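3,4-dihydroxy-2-butanone 4-phosphate synthase (Acinetobacter baumannii, PDB 6MNZ) probably converts D-ribulose 5-phosphate to formate and 3,4-dihydroxy-2-butanone 4-phosphate, a step of riboflavin biosynthesis, with magnesium or manganese as cofactor. Local coordinates at residues Tyr226-Ala237 with Val329-Leu337; Ser88-Thr96 with Arg104-Val112. One frame throughout, in Å; residues are numbered along the deposited sequence.

How the contacts relate
The two contacts illustrate how a helix can be seated on extended chain over a short or a long loop. From the N terminus, contact 2 comes first: Ser-88-Thr-96 meets Arg-104-Val-112 across a connection of seven residues, tying strand 90-91 and the loop after it to helix 101-112 within the 3,4-dihydroxy-2-butanone 4-phosphate synthase part. Contact 1 follows much later and closes a far larger loop, of 91 residues, by bringing helix 320-336 onto strands 220-228 and 235-239 of the GTP cyclohydrolase II-like part. The loops lie in series, neither nesting nor crossing. Contacts 1 and 2 stand on opposite sides of the chain's centre, centres about 39 Å and nearest atoms about 20 Å apart.

Contact 1: Tyr226-Ala237 with Val329-Leu337; sequences YREIGNPDIHLA and VGAQILRDL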
loop_
_atom_site.group_PDB
_atom_site.type_symbol
_atom_site.label_atom_id
_atom_site.label_comp_id
_atom_site.label_asym_id
_atom_site.label_seq_id
_atom_site.Cartn_x
_atom_site.Cartn_y
_atom_site.Cartn_z
ATOM N N TYR A 226 -6.017 -12.710 -16.249
ATOM C CA TYR A 226 -7.154 -11.846 -16.531
ATOM C C TYR A 226 -6.953 -10.476 -15.896
ATOM O O TYR A 226 -6.233 -10.333 -14.904
ATOM C CB TYR A 226 -8.454 -12.464 -16.012
ATOM C CG TYR A 226 -8.876 -13.705 -16.759
ATOM C CD1 TYR A 226 -8.397 -14.956 -16.394
ATOM C CD2 TYR A 226 -9.744 -13.628 -17.837
ATOM C CE1 TYR A 226 -8.880 -16.101 -16.992
ATOM C CE2 TYR A 226 -10.250 -14.768 -18.423
ATOM C CZ TYR A 226 -9.730 -15.994 -18.072
ATOM O OH TYR A 226 -10.082 -17.115 -18.786
ATOM N N ARG A 227 -7.603 -9.470 -16.478
ATOM C CA ARG A 227 -7.698 -8.145 -15.878
ATOM C C ARG A 227 -9.135 -7.651 -15.942
ATOM O O ARG A 227 -9.795 -7.773 -16.979
ATOM C CB ARG A 227 -6.772 -7.151 -16.589
ATOM C CG ARG A 227 -5.461 -6.895 -15.864
ATOM C CD ARG A 227 -4.878 -5.540 -16.234
ATOM N NE ARG A 227 -4.413 -5.495 -17.618
ATOM C CZ ARG A 227 -3.156 -5.708 -17.998
ATOM N NH1 ARG A 227 -2.242 -6.104 -17.118
ATOM N NH2 ARG A 227 -2.831 -5.617 -19.280
ATOM N N GLU A 228 -9.572 -6.990 -14.873
ATOM C CA GLU A 228 -10.906 -6.414 -14.789
ATOM C C GLU A 228 -10.855 -4.901 -14.968
ATOM O O GLU A 228 -9.818 -4.267 -14.751
ATOM C CB GLU A 228 -11.576 -6.744 -13.454
ATOM C CG GLU A 228 -13.055 -6.395 -13.432
ATOM C CD GLU A 228 -13.708 -6.668 -12.097
ATOM O OE1 GLU A 228 -13.074 -6.356 -11.067
ATOM O OE2 GLU A 228 -14.944 -6.848 -12.088
ATOM N N ILE A 229 -11.960 -4.346 -15.476
ATOM C CA ILE A 229 -12.080 -2.901 -15.626
ATOM C C ILE A 229 -11.676 -2.223 -14.329
ATOM O O ILE A 229 -12.181 -2.559 -13.252
ATOM C CB ILE A 229 -13.522 -2.522 -16.009
ATOM C CG1 ILE A 229 -13.942 -3.201 -17.314
ATOM C CG2 ILE A 229 -13.666 -1.012 -16.112
ATOM C CD1 ILE A 229 -13.063 -2.877 -18.502
ATOM N N GLY A 230 -10.873 -1.170 -14.450
ATOM C CA GLY A 230 -10.437 -0.396 -13.316
ATOM C C GLY A 230 -9.165 -0.891 -12.663
ATOM O O GLY A 230 -8.449 -0.087 -12.057
ATOM N N ASN A 231 -8.799 -2.156 -12.882
ATOM C CA ASN A 231 -7.435 -2.638 -12.702
ATOM C C ASN A 231 -6.876 -2.195 -11.355
ATOM O O ASN A 231 -5.926 -1.405 -11.303
ATOM C CB ASN A 231 -6.546 -2.135 -13.842
ATOM C CG ASN A 231 -5.101 -2.547 -13.679
ATOM O OD1 ASN A 231 -4.706 -3.630 -14.107
ATOM N ND2 ASN A 231 -4.354 -1.773 -12.899
ATOM N N PRO A 232 -7.381 -2.741 -10.246
ATOM C CA PRO A 232 -6.524 -3.010 -9.083
ATOM C C PRO A 232 -5.873 -4.387 -9.069
ATOM O O PRO A 232 -5.496 -4.856 -7.992
ATOM C CB PRO A 232 -7.506 -2.871 -7.902
ATOM C CG PRO A 232 -8.804 -2.369 -8.480
ATOM C CD PRO A 232 -8.806 -2.817 -9.899
ATOM N N ASP A 233 -5.885 -5.111 -10.186
ATOM C CA ASP A 233 -5.878 -6.566 -10.148
ATOM C C ASP A 233 -5.066 -7.084 -11.324
ATOM O O ASP A 233 -5.000 -6.446 -12.377
ATOM C CB ASP A 233 -7.305 -7.118 -10.201
ATOM C CG ASP A 233 -8.162 -6.397 -11.224
ATOM O OD1 ASP A 233 -7.727 -6.292 -12.392
ATOM O OD2 ASP A 233 -9.308 -6.027 -10.890
ATOM N N ILE A 234 -4.461 -8.253 -11.144
ATOM C CA ILE A 234 -4.312 -9.238 -12.209
ATOM C C ILE A 234 -4.819 -10.582 -11.692
ATOM O O ILE A 234 -4.382 -11.041 -10.630
ATOM C CB ILE A 234 -2.852 -9.326 -12.690
ATOM C CG1 ILE A 234 -2.713 -10.330 -13.835
ATOM C CG2 ILE A 234 -1.940 -9.640 -11.524
ATOM C CD1 ILE A 234 -3.154 -9.765 -15.165
ATOM N N HIS A 235 -5.875 -11.096 -12.316
ATOM C CA HIS A 235 -6.508 -12.336 -11.889
ATOM C C HIS A 235 -5.971 -13.521 -12.683
ATOM O O HIS A 235 -5.723 -13.424 -13.887
ATOM C CB HIS A 235 -8.027 -12.259 -12.051
ATOM C CG HIS A 235 -8.632 -11.016 -11.481
ATOM N ND1 HIS A 235 -9.070 -10.936 -10.178
ATOM C CD2 HIS A 235 -8.988 -9.850 -12.068
ATOM C CE1 HIS A 235 -9.509 -9.713 -9.942
ATOM N NE2 HIS A 235 -9.533 -9.056 -11.087
ATOM N N LEU A 236 -5.900 -14.673 -12.019
ATOM C CA LEU A 236 -5.378 -15.889 -12.623
ATOM C C LEU A 236 -6.439 -16.981 -12.628
ATOM O O LEU A 236 -7.378 -16.972 -11.825
ATOM C CB LEU A 236 -4.134 -16.386 -11.878
ATOM C CG LEU A 236 -2.959 -15.411 -11.849
ATOM C CD1 LEU A 236 -1.899 -15.904 -10.890
ATOM C CD2 LEU A 236 -2.381 -15.229 -13.238
ATOM N N ALA A 237 -6.228 -17.973 -13.493
ATOM C CA ALA A 237 -7.047 -19.184 -13.498
ATOM C C ALA A 237 -6.158 -20.357 -13.884
ATOM O O ALA A 237 -5.554 -20.344 -14.961
ATOM C CB ALA A 237 -8.225 -19.047 -14.458
ATOM N N VAL A 329 -16.143 -11.631 -10.578
ATOM C CA VAL A 329 -14.883 -11.819 -11.291
ATOM C C VAL A 329 -14.633 -13.302 -11.526
ATOM O O VAL A 329 -14.396 -13.735 -12.660
ATOM C CB VAL A 329 -13.724 -11.166 -10.515
ATOM C CG1 VAL A 329 -12.378 -11.539 -11.134
ATOM C CG2 VAL A 329 -13.893 -9.657 -10.488
ATOM N N GLY A 330 -14.812 -14.114 -10.485
ATOM C CA GLY A 330 -14.615 -15.545 -10.633
ATOM C C GLY A 330 -15.577 -16.183 -11.615
ATOM O O GLY A 330 -15.212 -17.129 -12.315
ATOM N N ALA A 331 -16.767 -15.600 -11.775
ATOM C CA ALA A 331 -17.769 -16.195 -12.649
ATOM C C ALA A 331 -17.513 -15.851 -14.111
ATOM O O ALA A 331 -17.652 -16.713 -14.987
ATOM C CB ALA A 331 -19.168 -15.740 -12.234
ATOM N N GLN A 332 -17.065 -14.624 -14.386
ATOM C CA GLN A 332 -16.730 -14.253 -15.755
ATOM C C GLN A 332 -15.492 -14.989 -16.248
ATOM O O GLN A 332 -15.428 -15.370 -17.422
ATOM C CB GLN A 332 -16.521 -12.743 -15.852
ATOM C CG GLN A 332 -17.767 -11.926 -15.550
ATOM C CD GLN A 332 -17.516 -10.429 -15.602
ATOM O OE1 GLN A 332 -16.715 -9.950 -16.406
ATOM N NE2 GLN A 332 -18.170 -9.687 -14.715
ATOM N N ILE A 333 -14.570 -15.319 -15.343
ATOM C CA ILE A 333 -13.438 -16.166 -15.707
ATOM C C ILE A 333 -13.927 -17.552 -16.106
ATOM O O ILE A 333 -13.459 -18.136 -17.092
ATOM C CB ILE A 333 -12.427 -16.233 -14.547
ATOM C CG1 ILE A 333 -11.701 -14.891 -14.409
ATOM C CG2 ILE A 333 -11.439 -17.371 -14.763
ATOM C CD1 ILE A 333 -10.766 -14.807 -13.217
ATOM N N LEU A 334 -14.799 -18.141 -15.288
ATOM C CA LEU A 334 -15.213 -19.519 -15.519
ATOM C C LEU A 334 -16.064 -19.647 -16.776
ATOM O O LEU A 334 -15.924 -20.626 -17.517
ATOM C CB LEU A 334 -15.974 -20.041 -14.302
ATOM C CG LEU A 334 -15.140 -20.139 -13.023
ATOM C CD1 LEU A 334 -16.037 -20.270 -11.799
ATOM C CD2 LEU A 334 -14.164 -21.303 -13.103
ATOM N N ARG A 335 -16.881 -18.637 -17.083
ATOM C CA ARG A 335 -17.566 -18.619 -18.371
ATOM C C ARG A 335 -16.580 -18.466 -19.519
ATOM O O ARG A 335 -16.729 -19.112 -20.564
ATOM C CB ARG A 335 -18.597 -17.495 -18.409
ATOM C CG ARG A 335 -19.316 -17.383 -19.746
ATOM C CD ARG A 335 -20.579 -16.545 -19.633
ATOM N NE ARG A 335 -20.273 -15.133 -19.424
ATOM C CZ ARG A 335 -20.774 -14.381 -18.447
ATOM N NH1 ARG A 335 -21.635 -14.884 -17.571
ATOM N NH2 ARG A 335 -20.422 -13.108 -18.355
ATOM N N ASP A 336 -15.614 -17.554 -19.380
ATOM C CA ASP A 336 -14.620 -17.370 -20.430
ATOM C C ASP A 336 -13.843 -18.652 -20.687
ATOM O O ASP A 336 -13.475 -18.936 -21.832
ATOM C CB ASP A 336 -13.664 -16.236 -20.057
ATOM C CG ASP A 336 -12.542 -16.067 -21.063
ATOM O OD1 ASP A 336 -12.785 -15.467 -22.130
ATOM O OD2 ASP A 336 -11.409 -16.506 -20.773
ATOM N N LEU A 337 -13.630 -19.460 -19.650
ATOM C CA LEU A 337 -13.011 -20.768 -19.814
ATOM C C LEU A 337 -13.973 -21.819 -20.352
ATOM O O LEU A 337 -13.524 -22.912 -20.715
ATOM C CB LEU A 337 -12.435 -21.238 -18.476
ATOM C CG LEU A 337 -11.310 -20.368 -17.909
ATOM C CD1 LEU A 337 -11.041 -20.703 -16.449
ATOM C CD2 LEU A 337 -10.042 -20.525 -18.736
#
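Ile-333, on helix 320-336, packs onto the aromatic ring of Tyr-226 and shows how one branched side chain can serve two adjacent antiparallel strands. Its CG1 stands over the centre of the Tyr-226 ring, 3.8 Å from the centroid, in a CH-pi contact. The other branch, CG2, is anti to the backbone N (chi1, measured to CG1, is -71°) and fits between two neighbours: CE1 of Tyr-226 and, 3.6 Å away, CB of Ala-237 on the next strand. CD1 reaches CB of His-235. One turn earlier Val-329 divides its methyls similarly. CG1 sits over the imidazole face of His-235, 3.5 Å from the ring centroid, while CG2 lies against the carboxylate of Glu-228, 3.4 Å from its CD. Leu-337 completes this packed part, with CD1 at 3.8 Å from CB of Ala-237.

Packing gives way toward the hairpin tip. A type II turn runs from Glu-228 to Asn-231, and beyond Glu-228 the residues Ile-229 to Asp-233 make no contact with the helix; the tip is held within the hairpin, where Glu-228 N donates to Asp-233 OD1, meeting it from above the carboxylate plane with an N-H...O angle of 170°. The one partly exposed partner is Asp-336, whose OD2 accepts a hydrogen bond from the hydroxyl of Tyr-226 beside buried Leu-337. Ring and carboxylate planes are turned 88° apart. The same OD2 forms a salt bridge with Arg-208 on strand 206-215.

The contact thus seats helix 320-336 on two neighbouring strands of the mixed sheet in the GTP cyclohydrolase II-like part. An apolar branch lies over one face of each ring, whereas the phenol's polar end is bonded to a carboxylate that the nearby guanidinium would tend to keep ionised.

Contact 2: Ser88-Thr96 with Arg104-Val112; sequences SIEAAEGIT and RAHTIQAAV
Thr-107 presents both branches of its side chain to the backbone leaving strand 90-91, and the other side chains of the contact are arranged around it. With OG1 beside its own backbone N (chi1 -68°), the hydroxyl accepts a weak hydrogen bond from Ala-92 N at 3.3 Å, the N-H...O angle being 154°. Its main polar partner lies outside the contact: OG1 donates to the carbonyl of Glu-103, one helical turn back. CG2, anti to the backbone N, lies alongside the same run of strand backbone, 3.6 Å from CA of Ala-91.

Ala-92 points its methyl toward the helix. Its CB rests 3.6 Å from CA of Thr-107 and 3.8 Å from CB of Ala-110, one turn further on, and it also lies over one face of the His-106 imidazole. That ring extends beside the loop and brings its edge to Gly-94, with NE2 3.5 Å from Gly-94 CA and CA close to the ring plane. CG2 of Ile-95 approaches Thr-107 OG1 at 3.9 Å.

This is local packing away from the annotated sites. Backbone hydrogen bonds join Glu-90 to His-126 and Ile-127, and Ala-91 to Val-122. Thr-107 touches Ile-127 of strand 127-131, an outermost strand of the six-stranded mixed sheet within this chain, while the helix lays Ala-105 and Ile-108 on Ile-45 of helix 42-52 and Ala-111 on Leu-58 of strand 57-60.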
loop_
_atom_site.group_PDB
_atom_site.type_symbol
_atom_site.label_atom_id
_atom_site.label_comp_id
_atom_site.label_asym_id
_atom_site.label_seq_id
_atom_site.Cartn_x
_atom_site.Cartn_y
_atom_site.Cartn_z
ATOM N N SER A 88 -11.005 19.206 -2.832
ATOM C CA SER A 88 -11.125 20.649 -2.690
ATOM C C SER A 88 -12.542 21.098 -3.022
ATOM O O SER A 88 -13.191 20.550 -3.916
ATOM C CB SER A 88 -10.121 21.358 -3.602
ATOM O OG SER A 88 -8.796 21.214 -3.119
ATOM N N ILE A 89 -13.073 21.990 -2.184
ATOM C CA ILE A 89 -14.481 22.351 -2.268
ATOM C C ILE A 89 -14.731 23.146 -3.546
ATOM O O ILE A 89 -13.859 23.873 -4.039
ATOM C CB ILE A 89 -14.915 23.153 -1.029
ATOM C CG1 ILE A 89 -14.510 22.444 0.263
ATOM C CG2 ILE A 89 -16.417 23.337 -1.030
ATOM C CD1 ILE A 89 -14.754 23.277 1.521
ATOM N N GLU A 90 -15.969 23.087 -4.025
ATOM C CA GLU A 90 -16.326 23.521 -5.366
ATOM C C GLU A 90 -17.270 24.711 -5.274
ATOM O O GLU A 90 -18.158 24.745 -4.417
ATOM C CB GLU A 90 -16.986 22.383 -6.146
ATOM C CG GLU A 90 -16.398 22.137 -7.524
ATOM C CD GLU A 90 -14.881 22.019 -7.512
ATOM O OE1 GLU A 90 -14.317 21.751 -6.430
ATOM O OE2 GLU A 90 -14.251 22.390 -8.525
ATOM N N ALA A 91 -17.024 25.717 -6.108
ATOM C CA ALA A 91 -17.968 26.807 -6.295
ATOM C C ALA A 91 -17.931 27.270 -7.742
ATOM O O ALA A 91 -16.886 27.229 -8.397
ATOM C CB ALA A 91 -17.662 27.974 -5.350
ATOM N N ALA A 92 -19.090 27.689 -8.242
ATOM C CA ALA A 92 -19.195 28.256 -9.577
ATOM C C ALA A 92 -19.041 29.776 -9.509
ATOM O O ALA A 92 -18.401 30.309 -8.599
ATOM C CB ALA A 92 -20.520 27.848 -10.217
ATOM N N GLU A 93 -19.353 30.441 -10.620
ATOM C CA GLU A 93 -19.259 31.893 -10.753
ATOM C C GLU A 93 -20.519 32.451 -11.407
ATOM O O GLU A 93 -20.468 33.219 -12.370
ATOM C CB GLU A 93 -18.016 32.278 -11.549
ATOM C CG GLU A 93 -16.728 31.659 -11.024
ATOM C CD GLU A 93 -16.549 30.216 -11.460
ATOM O OE1 GLU A 93 -17.547 29.600 -11.889
ATOM O OE2 GLU A 93 -15.401 29.727 -11.454
ATOM N N GLY A 94 -21.679 32.027 -10.912
ATOM C CA GLY A 94 -22.819 32.913 -10.799
ATOM C C GLY A 94 -23.322 33.027 -9.376
ATOM O O GLY A 94 -24.528 33.156 -9.139
ATOM N N ILE A 95 -22.400 32.993 -8.419
ATOM C CA ILE A 95 -22.716 32.737 -7.022
ATOM C C ILE A 95 -22.360 33.973 -6.213
ATOM O O ILE A 95 -21.432 34.713 -6.554
ATOM C CB ILE A 95 -21.969 31.498 -6.490
ATOM C CG1 ILE A 95 -20.480 31.808 -6.330
ATOM C CG2 ILE A 95 -22.177 30.316 -7.432
ATOM C CD1 ILE A 95 -19.642 30.612 -5.947
ATOM N N THR A 96 -23.146 34.238 -5.169
ATOM C CA THR A 96 -22.744 35.203 -4.154
ATOM C C THR A 96 -22.079 34.530 -2.960
ATOM O O THR A 96 -20.868 34.665 -2.758
ATOM C CB THR A 96 -23.960 36.006 -3.675
ATOM O OG1 THR A 96 -25.079 35.126 -3.509
ATOM C CG2 THR A 96 -24.313 37.096 -4.672
ATOM N N ARG A 104 -26.002 26.305 -4.949
ATOM C CA ARG A 104 -25.366 24.994 -4.917
ATOM C C ARG A 104 -25.703 24.192 -6.167
ATOM O O ARG A 104 -24.809 23.675 -6.848
ATOM C CB ARG A 104 -25.799 24.237 -3.662
ATOM C CG ARG A 104 -24.950 24.529 -2.440
ATOM C CD ARG A 104 -25.314 23.614 -1.286
ATOM N NE ARG A 104 -25.910 24.346 -0.175
ATOM C CZ ARG A 104 -26.425 23.770 0.904
ATOM N NH1 ARG A 104 -26.381 22.452 1.035
ATOM N NH2 ARG A 104 -26.967 24.512 1.860
ATOM N N ALA A 105 -26.995 24.059 -6.473
ATOM C CA ALA A 105 -27.407 23.449 -7.732
ATOM C C ALA A 105 -26.658 24.064 -8.908
ATOM O O ALA A 105 -26.025 23.354 -9.696
ATOM C CB ALA A 105 -28.917 23.599 -7.914
ATOM N N HIS A 106 -26.594 25.397 -8.946
ATOM C CA HIS A 106 -25.885 26.073 -10.027
ATOM C C HIS A 106 -24.411 25.691 -10.043
ATOM O O HIS A 106 -23.832 25.460 -11.112
ATOM C CB HIS A 106 -26.048 27.586 -9.885
ATOM C CG HIS A 106 -25.262 28.377 -10.883
ATOM N ND1 HIS A 106 -24.856 27.859 -12.093
ATOM C CD2 HIS A 106 -24.814 29.655 -10.853
ATOM C CE1 HIS A 106 -24.084 28.739 -12.706
ATOM N NE2 HIS A 106 -24.064 29.848 -11.988
ATOM N N THR A 107 -23.799 25.555 -8.864
ATOM C CA THR A 107 -22.403 25.137 -8.804
ATOM C C THR A 107 -22.220 23.756 -9.424
ATOM O O THR A 107 -21.245 23.510 -10.144
ATOM C CB THR A 107 -21.913 25.147 -7.355
ATOM O OG1 THR A 107 -21.852 26.498 -6.881
ATOM C CG2 THR A 107 -20.532 24.509 -7.247
ATOM N N ILE A 108 -23.107 22.817 -9.089
ATOM C CA ILE A 108 -23.000 21.466 -9.632
ATOM C C ILE A 108 -23.047 21.503 -11.155
ATOM O O ILE A 108 -22.231 20.869 -11.834
ATOM C CB ILE A 108 -24.111 20.570 -9.055
ATOM C CG1 ILE A 108 -23.874 20.337 -7.563
ATOM C CG2 ILE A 108 -24.172 19.242 -9.799
ATOM C CD1 ILE A 108 -25.135 20.036 -6.783
ATOM N N GLN A 109 -23.990 22.265 -11.712
ATOM C CA GLN A 109 -24.135 22.328 -13.162
ATOM C C GLN A 109 -22.822 22.715 -13.830
ATOM O O GLN A 109 -22.427 22.117 -14.838
ATOM C CB GLN A 109 -25.236 23.320 -13.538
ATOM C CG GLN A 109 -26.624 22.935 -13.043
ATOM C CD GLN A 109 -27.016 21.515 -13.411
ATOM O OE1 GLN A 109 -27.775 20.874 -12.688
ATOM N NE2 GLN A 109 -26.650 21.090 -14.617
ATOM N N ALA A 110 -22.118 23.698 -13.264
ATOM C CA ALA A 110 -20.852 24.129 -13.845
ATOM C C ALA A 110 -19.844 22.991 -13.864
ATOM O O ALA A 110 -19.128 22.801 -14.855
ATOM C CB ALA A 110 -20.298 25.321 -13.066
ATOM N N ALA A 111 -19.823 22.175 -12.809
ATOM C CA ALA A 111 -18.853 21.089 -12.737
ATOM C C ALA A 111 -19.154 20.011 -13.771
ATOM O O ALA A 111 -18.242 19.532 -14.457
ATOM C CB ALA A 111 -18.839 20.493 -11.330
ATOM N N VAL A 112 -20.436 19.698 -13.977
ATOM C CA VAL A 112 -20.827 18.560 -14.800
ATOM C C VAL A 112 -21.316 18.977 -16.177
ATOM O O VAL A 112 -21.829 18.131 -16.923
ATOM C CB VAL A 112 -21.906 17.711 -14.095
ATOM C CG1 VAL A 112 -21.440 17.311 -12.703
ATOM C CG2 VAL A 112 -23.225 18.469 -14.032
#